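Local coordinates for histidine--tRNA ligase (Staphylococcus aureus, PDB 1QE0), which catalyses the ATP-dependent attachment of L-histidine to tRNA(His), releasing AMP and diphosphate, and works as a homodimeric class II aminoacyl-tRNA synthetase, at residues K373-R377 with L378-F382; V346-L349 with N350-H354. All coordinates share one frame; numbering follows the deposited sequence.

How the contacts relate
Both contacts belong to the anticodon-binding domain, and contact 2 comes first along the chain. It covers the last turns of helix 338-353, which crosses from strand 332-336 to strand 359-361, and the residue just past them; contact 1 is the end of helix 368-377 and the turn into strand 382-386. The two centres lie about 18 Å apart, with nearest atoms about 8 Å from each other, so they do not touch. What joins them is the mixed five-stranded sheet: Leu348 and Leu352 rest on Ile334 of strand 332-336, while Ala375 and Leu378 meet Phe333 of that strand. Each also reaches the second subunit, so both lie at the dimer interface.

Contact 1 of 2, residues K373-R377 with L378-F382; sequences KQADR and LGAKF
The helix ends in a Schellman motif, with Ala380 N bonding back to Ala375 O at 3.0 Å and Gly379 N to Asp376 O at 3.1 Å. The second of these comes in from above the Asp376 carbonyl plane, whereas the last ordinary helical bond, from Leu378 N to Gln374 O, is nearly straight at 167°. Gly379 makes the reversal with a positive phi of 78°, a conformation glycine adopts readily because it has no CB to meet the carbonyl oxygen of Leu378. Having turned, the chain brings Ala380 back beside the helix, and its CB sits 4.0 Å from Ala375 CB. This is the apolar pair that commonly accompanies a Schellman turn, linking the residue just past the glycine to the helix residue five positions earlier.

The other side-chain contact is between Gln374 and Leu378, which meet at a slant. With Gln374 CG anti to the backbone N (chi1 178°) and the chain bent at chi2, the carboxamide swings round to lie against both methyls of Leu378; Gln374 CD is 3.6 Å from Leu378 CD1. The two ends of this amide have different work. Gln374 OE1 takes weak bonds from Arg377 NE (2.8 Å) and Arg377 NH1 (2.9 Å), and Gln374 CA lies over one face of that guanidinium, toward its rim. NE2 is hydrogen-bonded to Asn99 of the second subunit, which also packs on Arg377 and Leu378, so the helix end forms part of the dimer interface. On the sheet side, Gln374, Ala375, Leu378 and Ala380 all touch Phe333 of strand 332-336, and the turn delivers the chain into the neighbouring parallel strand, 382-386.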
loop_
_atom_site.group_PDB
_atom_site.type_symbol
_atom_site.label_atom_id
_atom_site.label_comp_id
_atom_site.label_asym_id
_atom_site.label_seq_id
_atom_site.Cartn_x
_atom_site.Cartn_y
_atom_site.Cartn_z
ATOM N N LYS A 373 -28.061 -16.021 12.523
ATOM C CA LYS A 373 -26.982 -16.744 11.869
ATOM C C LYS A 373 -26.058 -15.745 11.140
ATOM O O LYS A 373 -24.843 -15.851 11.213
ATOM C CB LYS A 373 -27.546 -17.775 10.876
ATOM C CG LYS A 373 -28.257 -18.920 11.540
ATOM C CD LYS A 373 -28.668 -19.982 10.546
ATOM C CE LYS A 373 -29.271 -21.196 11.283
ATOM N NZ LYS A 373 -29.556 -22.370 10.395
ATOM N N GLN A 374 -26.647 -14.762 10.459
ATOM C CA GLN A 374 -25.889 -13.773 9.712
ATOM C C GLN A 374 -25.013 -13.022 10.684
ATOM O O GLN A 374 -23.804 -12.834 10.441
ATOM C CB GLN A 374 -26.840 -12.848 8.959
ATOM C CG GLN A 374 -26.187 -11.716 8.148
ATOM C CD GLN A 374 -25.291 -12.142 6.980
ATOM O OE1 GLN A 374 -25.221 -13.306 6.584
ATOM N NE2 GLN A 374 -24.588 -11.170 6.433
ATOM N N ALA A 375 -25.596 -12.669 11.822
ATOM C CA ALA A 375 -24.847 -11.985 12.851
ATOM C C ALA A 375 -23.602 -12.818 13.128
ATOM O O ALA A 375 -22.491 -12.311 13.056
ATOM C CB ALA A 375 -25.670 -11.855 14.113
ATOM N N ASP A 376 -23.803 -14.116 13.321
ATOM C CA ASP A 376 -22.741 -15.060 13.633
ATOM C C ASP A 376 -21.754 -15.194 12.489
ATOM O O ASP A 376 -20.542 -15.237 12.707
ATOM C CB ASP A 376 -23.369 -16.415 13.955
ATOM C CG ASP A 376 -22.383 -17.413 14.485
ATOM O OD1 ASP A 376 -22.022 -17.291 15.681
ATOM O OD2 ASP A 376 -22.013 -18.341 13.720
ATOM N N ARG A 377 -22.272 -15.188 11.271
ATOM C CA ARG A 377 -21.454 -15.321 10.081
ATOM C C ARG A 377 -20.519 -14.097 9.942
ATOM O O ARG A 377 -19.327 -14.232 9.661
ATOM C CB ARG A 377 -22.377 -15.500 8.866
ATOM C CG ARG A 377 -21.698 -15.533 7.507
ATOM C CD ARG A 377 -22.532 -16.270 6.483
ATOM N NE ARG A 377 -23.931 -15.836 6.443
ATOM C CZ ARG A 377 -24.929 -16.463 7.068
ATOM N NH1 ARG A 377 -26.173 -16.010 6.973
ATOM N NH2 ARG A 377 -24.690 -17.540 7.805
ATOM N N LEU A 378 -21.057 -12.910 10.174
ATOM C CA LEU A 378 -20.295 -11.667 10.095
ATOM C C LEU A 378 -19.357 -11.464 11.291
ATOM O O LEU A 378 -18.596 -10.503 11.325
ATOM C CB LEU A 378 -21.279 -10.510 10.072
ATOM C CG LEU A 378 -21.848 -10.097 8.726
ATOM C CD1 LEU A 378 -21.882 -11.224 7.758
ATOM C CD2 LEU A 378 -23.214 -9.548 8.958
ATOM N N GLY A 379 -19.433 -12.332 12.293
ATOM C CA GLY A 379 -18.592 -12.151 13.462
ATOM C C GLY A 379 -19.069 -11.074 14.444
ATOM O O GLY A 379 -18.282 -10.605 15.289
ATOM N N ALA A 380 -20.353 -10.705 14.369
ATOM C CA ALA A 380 -20.947 -9.716 15.268
ATOM C C ALA A 380 -20.644 -10.025 16.721
ATOM O O ALA A 380 -21.154 -11.002 17.264
ATOM C CB ALA A 380 -22.420 -9.697 15.085
ATOM N N LYS A 381 -19.801 -9.216 17.353
ATOM C CA LYS A 381 -19.470 -9.445 18.751
ATOM C C LYS A 381 -20.731 -9.393 19.564
ATOM O O LYS A 381 -20.877 -10.150 20.502
ATOM C CB LYS A 381 -18.525 -8.386 19.293
ATOM C CG LYS A 381 -17.113 -8.454 18.817
ATOM C CD LYS A 381 -16.429 -7.227 19.333
ATOM C CE LYS A 381 -14.980 -7.161 18.912
ATOM N NZ LYS A 381 -14.288 -6.073 19.702
ATOM N N PHE A 382 -21.619 -8.467 19.229
ATOM C CA PHE A 382 -22.886 -8.314 19.936
ATOM C C PHE A 382 -24.029 -8.328 18.979
ATOM O O PHE A 382 -23.827 -8.198 17.776
ATOM C CB PHE A 382 -22.922 -7.015 20.707
ATOM C CG PHE A 382 -21.830 -6.901 21.678
ATOM C CD1 PHE A 382 -22.043 -7.207 23.000
ATOM C CD2 PHE A 382 -20.561 -6.580 21.254
ATOM C CE1 PHE A 382 -20.986 -7.202 23.897
ATOM C CE2 PHE A 382 -19.508 -6.574 22.129
ATOM C CZ PHE A 382 -19.719 -6.888 23.459
#

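Contact 2 of 2, residues V346-L349 with N350-H354; sequences VKLL and NHLRH
Leu349 and Arg353, one helical turn apart, extend alongside each other in the same direction. The leucine supplies its branch point: Leu349 CG lies over the centre of one face of the Arg353 guanidinium, 3.8 Å from Arg353 CZ, with Leu349 CD2 the same distance from Arg353 NH1. An extended chain from CG to NE carries the arginine alongside. Its three nitrogens are held by polar partners: NH2 by Asp360 in a salt bridge and by Ala359 O, NH1 by Glu142 and NE by Phe32 O, the last two of the second subunit. Together these bonds should fix the rotation of the plane against which Leu349 packs.

Asn350 sits on another flank of the helix, where its CB rests 3.3 Å from Lys347 O. Its backbone N bonds to Val346 O at 3.2 Å, and the side chain packs on Leu245 of the second subunit.

Leu348 meets Leu352 more loosely, Leu348 CG to Leu352 CD1 at 4.2 Å, over the bond from Leu352 N to Leu348 O (2.8 Å). Both leucines, and Leu349 with them, reach Ile334 of strand 332-336, so this side of the helix is the one laid on the sheet. The i to i+4 bonding runs on through Arg353 N to Leu349 O at 2.9 Å. Here the leucines face the parallel strands, and Arg353 ties the helix end both to the next strand and to the partner subunit. The helix is the crossover of a beta-alpha-beta unit, strand 332-336, helix 338-353, strand 359-361, characteristic of the anticodon-binding domain of class IIa synthetases.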
loop_
_atom_site.group_PDB
_atom_site.type_symbol
_atom_site.label_atom_id
_atom_site.label_comp_id
_atom_site.label_asym_id
_atom_site.label_seq_id
_atom_site.Cartn_x
_atom_site.Cartn_y
_atom_site.Cartn_z
ATOM N N VAL A 346 -32.390 1.582 10.326
ATOM C CA VAL A 346 -31.708 2.364 9.278
ATOM C C VAL A 346 -31.066 3.627 9.816
ATOM O O VAL A 346 -29.894 3.856 9.579
ATOM C CB VAL A 346 -32.619 2.684 8.045
ATOM C CG1 VAL A 346 -31.877 3.544 7.049
ATOM C CG2 VAL A 346 -33.003 1.398 7.336
ATOM N N LYS A 347 -31.815 4.436 10.552
ATOM C CA LYS A 347 -31.259 5.634 11.150
ATOM C C LYS A 347 -30.169 5.192 12.143
ATOM O O LYS A 347 -29.064 5.727 12.138
ATOM C CB LYS A 347 -32.326 6.400 11.926
ATOM C CG LYS A 347 -33.651 6.654 11.212
ATOM C CD LYS A 347 -34.579 7.443 12.139
ATOM C CE LYS A 347 -35.998 7.459 11.642
ATOM N NZ LYS A 347 -36.796 6.280 12.043
ATOM N N LEU A 348 -30.477 4.193 12.966
ATOM C CA LEU A 348 -29.536 3.655 13.966
ATOM C C LEU A 348 -28.166 3.306 13.379
ATOM O O LEU A 348 -27.134 3.691 13.908
ATOM C CB LEU A 348 -30.123 2.410 14.638
ATOM C CG LEU A 348 -29.336 1.747 15.779
ATOM C CD1 LEU A 348 -29.099 2.748 16.903
ATOM C CD2 LEU A 348 -30.074 0.537 16.333
ATOM N N LEU A 349 -28.181 2.551 12.293
ATOM C CA LEU A 349 -26.992 2.115 11.580
ATOM C C LEU A 349 -26.177 3.312 11.138
ATOM O O LEU A 349 -24.962 3.342 11.283
ATOM C CB LEU A 349 -27.435 1.372 10.354
ATOM C CG LEU A 349 -26.746 0.083 10.144
ATOM C CD1 LEU A 349 -26.718 -0.587 11.425
ATOM C CD2 LEU A 349 -27.546 -0.718 9.157
ATOM N N ASN A 350 -26.853 4.258 10.505
ATOM C CA ASN A 350 -26.227 5.471 10.028
ATOM C C ASN A 350 -25.573 6.134 11.236
ATOM O O ASN A 350 -24.450 6.632 11.167
ATOM C CB ASN A 350 -27.322 6.349 9.450
ATOM C CG ASN A 350 -26.950 7.808 9.386
ATOM O OD1 ASN A 350 -26.037 8.185 8.646
ATOM N ND2 ASN A 350 -27.679 8.652 10.137
ATOM N N HIS A 351 -26.232 6.027 12.385
ATOM C CA HIS A 351 -25.729 6.629 13.621
ATOM C C HIS A 351 -24.450 5.996 14.111
ATOM O O HIS A 351 -23.452 6.656 14.380
ATOM C CB HIS A 351 -26.767 6.515 14.735
ATOM C CG HIS A 351 -26.883 7.758 15.554
ATOM N ND1 HIS A 351 -26.202 7.947 16.752
ATOM C CD2 HIS A 351 -27.483 8.932 15.257
ATOM C CE1 HIS A 351 -26.376 9.193 17.137
ATOM N NE2 HIS A 351 -27.146 9.817 16.253
ATOM N N LEU A 352 -24.531 4.699 14.296
ATOM C CA LEU A 352 -23.417 3.944 14.771
ATOM C C LEU A 352 -22.242 4.122 13.830
ATOM O O LEU A 352 -21.182 4.489 14.286
ATOM C CB LEU A 352 -23.811 2.478 14.893
ATOM C CG LEU A 352 -24.939 2.140 15.869
ATOM C CD1 LEU A 352 -25.289 0.726 15.683
ATOM C CD2 LEU A 352 -24.541 2.376 17.279
ATOM N N ARG A 353 -22.440 3.960 12.521
ATOM C CA ARG A 353 -21.360 4.087 11.541
ATOM C C ARG A 353 -20.685 5.450 11.562
ATOM O O ARG A 353 -19.481 5.570 11.339
ATOM C CB ARG A 353 -21.873 3.759 10.162
ATOM C CG ARG A 353 -22.394 2.370 10.106
ATOM C CD ARG A 353 -22.839 1.957 8.701
ATOM N NE ARG A 353 -22.963 0.503 8.585
ATOM C CZ ARG A 353 -23.816 -0.130 7.794
ATOM N NH1 ARG A 353 -24.627 0.555 7.033
ATOM N NH2 ARG A 353 -23.866 -1.454 7.773
ATOM N N HIS A 354 -21.454 6.477 11.895
ATOM C CA HIS A 354 -20.914 7.824 11.999
ATOM C C HIS A 354 -20.163 8.006 13.296
ATOM O O HIS A 354 -19.733 9.109 13.605
ATOM C CB HIS A 354 -22.023 8.843 11.926
ATOM C CG HIS A 354 -22.309 9.282 10.537
ATOM N ND1 HIS A 354 -21.684 10.362 9.960
ATOM C CD2 HIS A 354 -23.074 8.730 9.571
ATOM C CE1 HIS A 354 -22.044 10.451 8.696
ATOM N NE2 HIS A 354 -22.886 9.475 8.434
#